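PDB 1ZB7: neurotoxin from Clostridium botulinum, which acts as a zinc endopeptidase in the host cytosol, cleaving synaptobrevins VAMP1, VAMP2 and VAMP3, at an Ala-Ala bond in VAMP2 and probably at the equivalent sites in the others. Local coordinates for residues E407-G410 against A414-K417. Sequence-based numbering, arbitrary orientation.
Sequences EFNG and AVNK
Asn416 reaches Gly410 within the long connection between strands 377-381 and 421-422 of the clostridial neurotoxin zinc protease fold, where the chain turns back on itself with three residues between the two segments. Followed outward, the Asn416 side chain meets backbone at nearly every step. Asn416 CB sits against two carbonyl oxygens, the nearer being Gly410 O at 3.4 Å. The other, Asn409 O, is 3.6 Å from Asn416 CB. CG stands anti to the backbone N (chi1 -164°), which carries the amide toward Gly410 and puts Asn416 CG 3.5 Å from Gly410 O. At the tip, Asn416 ND2 donates to Gly410 O at 2.8 Å. Three measures support a well-formed hydrogen bond: the N-H...O angle is 169°, the donor approaches in the carbonyl plane on a lone pair, and the oxygen lies almost in the amide plane of Asn416. Such geometry should restrict the rotation of this buried amide. On the more exposed side the contact is van der Waals packing: CG1 of Val415 lies 4.1 Å from CB of Asn409, while Val415 also touches Leu404, whose backbone is hydrogen-bonded to that of Gly410. The same methyl borders the peptide as well, with Val415 CG1 3.7 Å from Asn409 O.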
loop_
_atom_site.group_PDB
_atom_site.type_symbol
_atom_site.label_atom_id
_atom_site.label_comp_id
_atom_site.label_asym_id
_atom_site.label_seq_id
_atom_site.Cartn_x
_atom_site.Cartn_y
_atom_site.Cartn_z
ATOM N N GLU A 407 25.323 -2.452 11.504
ATOM C CA GLU A 407 23.841 -2.389 11.636
ATOM C C GLU A 407 23.242 -1.023 11.224
ATOM O O GLU A 407 22.155 -0.668 11.663
ATOM C CB GLU A 407 23.400 -2.713 13.089
ATOM C CG GLU A 407 23.290 -4.181 13.439
ATOM C CD GLU A 407 22.876 -4.385 14.883
ATOM O OE1 GLU A 407 23.370 -3.646 15.760
ATOM O OE2 GLU A 407 22.066 -5.275 15.188
ATOM N N PHE A 408 23.988 -0.261 10.423
ATOM C CA PHE A 408 23.712 1.164 10.105
ATOM C C PHE A 408 23.406 2.000 11.384
ATOM O O PHE A 408 22.409 2.780 11.442
ATOM C CB PHE A 408 22.558 1.310 9.075
ATOM C CG PHE A 408 22.531 0.257 7.996
ATOM C CD1 PHE A 408 23.250 0.417 6.818
ATOM C CD2 PHE A 408 21.720 -0.877 8.126
ATOM C CE1 PHE A 408 23.228 -0.563 5.798
ATOM C CE2 PHE A 408 21.648 -1.832 7.097
ATOM C CZ PHE A 408 22.401 -1.668 5.915
ATOM N N ASN A 409 24.254 1.851 12.391
ATOM C CA ASN A 409 24.086 2.561 13.657
ATOM C C ASN A 409 24.135 4.085 13.538
ATOM O O ASN A 409 23.570 4.832 14.364
ATOM C CB ASN A 409 25.131 2.080 14.686
ATOM C CG ASN A 409 24.651 0.881 15.499
ATOM O OD1 ASN A 409 23.572 0.349 15.290
ATOM N ND2 ASN A 409 25.470 0.445 16.396
ATOM N N GLY A 410 24.829 4.545 12.524
ATOM C CA GLY A 410 24.935 5.991 12.301
ATOM C C GLY A 410 23.607 6.636 11.856
ATOM O O GLY A 410 23.451 7.809 11.969
ATOM N N ALA A 414 18.367 6.170 18.098
ATOM C CA ALA A 414 18.716 5.945 19.533
ATOM C C ALA A 414 20.217 5.957 19.809
ATOM O O ALA A 414 20.592 6.255 20.911
ATOM C CB ALA A 414 18.117 4.668 20.078
ATOM N N VAL A 415 21.052 5.669 18.812
ATOM C CA VAL A 415 22.474 5.578 18.923
ATOM C C VAL A 415 23.203 6.846 18.481
ATOM O O VAL A 415 24.158 7.201 19.087
ATOM C CB VAL A 415 22.984 4.443 18.046
ATOM C CG1 VAL A 415 24.537 4.435 17.944
ATOM C CG2 VAL A 415 22.538 3.156 18.550
ATOM N N ASN A 416 22.826 7.468 17.367
ATOM C CA ASN A 416 23.607 8.574 16.818
ATOM C C ASN A 416 22.889 9.923 17.063
ATOM O O ASN A 416 22.609 10.702 16.149
ATOM C CB ASN A 416 23.907 8.332 15.304
ATOM C CG ASN A 416 25.022 9.234 14.807
ATOM O OD1 ASN A 416 25.702 9.832 15.636
ATOM N ND2 ASN A 416 25.176 9.402 13.469
ATOM N N LYS A 417 22.534 10.137 18.310
ATOM C CA LYS A 417 21.813 11.333 18.741
ATOM C C LYS A 417 22.498 12.667 18.437
ATOM O O LYS A 417 21.851 13.688 18.220
ATOM C CB LYS A 417 21.534 11.226 20.253
ATOM C CG LYS A 417 20.517 10.147 20.603
ATOM C CD LYS A 417 19.875 10.407 21.991
ATOM C CE LYS A 417 18.595 9.574 22.248
ATOM N NZ LYS A 417 17.700 9.607 21.000
#